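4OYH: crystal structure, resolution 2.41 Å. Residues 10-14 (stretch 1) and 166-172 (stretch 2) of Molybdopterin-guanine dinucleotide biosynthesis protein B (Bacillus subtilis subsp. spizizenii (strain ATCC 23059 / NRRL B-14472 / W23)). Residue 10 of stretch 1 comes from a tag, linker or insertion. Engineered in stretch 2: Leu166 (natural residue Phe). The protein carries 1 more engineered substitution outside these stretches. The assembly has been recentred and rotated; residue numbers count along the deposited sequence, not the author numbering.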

# COMPACT_ATOMS: atom_id res chain seq x y z
N PHE A 10 6.48 -11.10 -17.51
CA PHE A 10 6.30 -9.92 -16.68
C PHE A 10 7.65 -9.18 -16.57
O PHE A 10 8.46 -9.46 -15.71
N PRO A 11 7.92 -8.26 -17.50
CA PRO A 11 9.26 -7.65 -17.59
C PRO A 11 9.65 -6.81 -16.36
O PRO A 11 8.80 -6.17 -15.74
N ILE A 12 10.95 -6.86 -16.03
CA ILE A 12 11.53 -6.31 -14.83
C ILE A 12 12.89 -5.72 -15.17
O ILE A 12 13.75 -6.37 -15.72
N VAL A 13 13.07 -4.46 -14.84
CA VAL A 13 14.40 -3.90 -14.82
C VAL A 13 14.69 -3.23 -13.51
O VAL A 13 13.82 -2.58 -12.89
N GLN A 14 15.93 -3.39 -13.07
CA GLN A 14 16.35 -2.73 -11.86
C GLN A 14 17.36 -1.59 -12.12
O GLN A 14 18.08 -1.55 -13.14
N LEU A 166 16.74 2.52 -23.55
CA LEU A 166 17.18 1.16 -23.43
C LEU A 166 16.36 0.50 -22.34
O LEU A 166 15.97 -0.64 -22.46
N VAL A 167 16.04 1.22 -21.28
CA VAL A 167 15.32 0.57 -20.21
C VAL A 167 13.89 0.28 -20.63
O VAL A 167 13.33 -0.76 -20.31
N LEU A 168 13.31 1.20 -21.38
CA LEU A 168 11.92 1.09 -21.77
C LEU A 168 11.71 -0.01 -22.77
O LEU A 168 10.67 -0.68 -22.78
N SER A 169 12.71 -0.25 -23.58
CA SER A 169 12.57 -1.28 -24.59
C SER A 169 12.58 -2.62 -23.87
O SER A 169 11.88 -3.55 -24.29
N GLN A 170 13.32 -2.71 -22.76
CA GLN A 170 13.38 -3.98 -22.03
C GLN A 170 12.11 -4.15 -21.24
O GLN A 170 11.66 -5.26 -21.02
N LEU A 171 11.52 -3.05 -20.79
CA LEU A 171 10.24 -3.17 -20.11
C LEU A 171 9.11 -3.47 -21.10
O LEU A 171 8.05 -3.92 -20.68
N LYS A 172 9.40 -3.30 -22.41
CA LYS A 172 8.47 -3.36 -23.58
C LYS A 172 7.52 -2.16 -23.60
O LYS A 172 7.88 -1.08 -24.10

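No hydrogen bond joins these two stretches, which lie more than 150 residues apart in the sequence; the tightest approach of the proline at one end of the contact is to a backbone oxygen. Pro11 sets its CG 3.4 Å from the O of Leu171 and its CB 3.6 Å from the O of Gln170, so a ring with no donor to offer rests against the backbone carbonyls of Gln170 and Leu171 through van der Waals contact. The CA-to-CB bond of Pro11 points toward the helix, and its ring is puckered C-gamma exo; Pro11 CA and Leu171 CA form the nearest CA pair, at 5.2 Å. Beyond them the aliphatic part of Lys172 adds a looser contact, its CG 4.1 Å from Pro11 CG, while the end of the lysine leads away.

The arrangement illustrates a general principle: a strand presents alternate side chains to a helix packed on one of its faces. Pro11, just before the strand, and Val13 point toward the helix; Ile12 and Gln14 point away, as does Phe10, a tag residue that makes no contact here. The strand and helix run roughly antiparallel, at 151°, with their axes 8.2 Å apart at closest approach, and Val13 has the largest area covered by the other stretch, 77 Å².

Val13 takes the t rotamer and uses both of its methyl groups. CG2 lies 3.4 Å from Leu171 CD2, a snug fit, and 3.9 Å from Gln170 CB; CG1 meets Val167 CG1 at 4.0 Å. Val167, also t, and Leu171 are one helical turn apart, as the backbone bond from Leu171 N to Val167 O (3.0 Å) reflects, so a single valine can reach both. Leu171 starts out sideways, but its m, t conformation (chi1 −60°, chi2 172°) brings the end of the side chain nearer the strand. There CD2 also comes within 4.1 Å of the backbone C of Ile12, touching that residue through its main chain while the CA-to-CB bond of the isoleucine points away.

The polar ends of the side chains stay out of the contact. Gln170 contributes its CB, then turns through m, m torsions (chi1 −53°, chi2 −56°) that lead its amide away, where NE2 makes a weak hydrogen bond to Ser169 OG at 2.9 Å. Ser169 OG in turn donates a weak hydrogen bond to the O of Leu166, an engineered residue, at 3.3 Å. Gln14 satisfies its amide elsewhere in the structure. The contact buries 262 Å² in all, summed over both sides, and is made by van der Waals packing.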

# COMPACT_ATOMS: atom_id res chain seq x y z
CB PHE A 10 5.73 -10.33 -15.31
CG PHE A 10 5.53 -9.18 -14.36
CD1 PHE A 10 4.50 -8.29 -14.55
CD2 PHE A 10 6.39 -8.97 -13.30
CE1 PHE A 10 4.33 -7.20 -13.69
CE2 PHE A 10 6.23 -7.88 -12.44
CZ PHE A 10 5.20 -7.01 -12.64
CB PRO A 11 9.17 -6.74 -18.83
CG PRO A 11 7.87 -7.11 -19.52
CD PRO A 11 6.97 -7.67 -18.48
CB ILE A 12 11.70 -7.38 -13.74
CG1 ILE A 12 10.34 -8.00 -13.41
CG2 ILE A 12 12.35 -6.79 -12.46
CD1 ILE A 12 10.33 -8.95 -12.21
CB VAL A 13 14.60 -2.92 -15.95
CG1 VAL A 13 16.04 -2.47 -15.98
CG2 VAL A 13 14.24 -3.59 -17.26
CB GLN A 14 16.95 -3.72 -10.89
CG GLN A 14 16.22 -4.99 -10.67
CD GLN A 14 16.97 -5.93 -9.74
OE1 GLN A 14 17.20 -7.11 -10.05
NE2 GLN A 14 17.31 -5.44 -8.57
CB LEU A 166 18.69 1.08 -23.14
CG LEU A 166 19.29 -0.31 -22.90
CD1 LEU A 166 20.75 -0.31 -23.18
CD2 LEU A 166 19.13 -0.79 -21.48
CB VAL A 167 15.33 1.40 -18.92
CG1 VAL A 167 14.46 0.73 -17.86
CG2 VAL A 167 16.73 1.55 -18.40
CB LEU A 168 11.42 2.42 -22.33
CG LEU A 168 11.21 3.47 -21.24
CD1 LEU A 168 11.29 4.88 -21.79
CD2 LEU A 168 9.88 3.25 -20.63
CB SER A 169 13.66 -1.19 -25.67
OG SER A 169 14.83 -1.91 -25.31
CB GLN A 170 14.59 -4.06 -21.09
CG GLN A 170 15.95 -3.75 -21.72
CD GLN A 170 16.25 -4.62 -22.90
OE1 GLN A 170 16.41 -5.83 -22.78
NE2 GLN A 170 16.31 -4.01 -24.05
CB LEU A 171 9.94 -1.91 -19.31
CG LEU A 171 10.98 -1.56 -18.22
CD1 LEU A 171 10.70 -0.20 -17.63
CD2 LEU A 171 11.02 -2.61 -17.14
CB LYS A 172 7.68 -4.66 -23.62
CG LYS A 172 8.55 -5.88 -23.40
CD LYS A 172 7.86 -7.13 -23.90
CE LYS A 172 8.27 -7.47 -25.34
NZ LYS A 172 7.32 -8.44 -25.96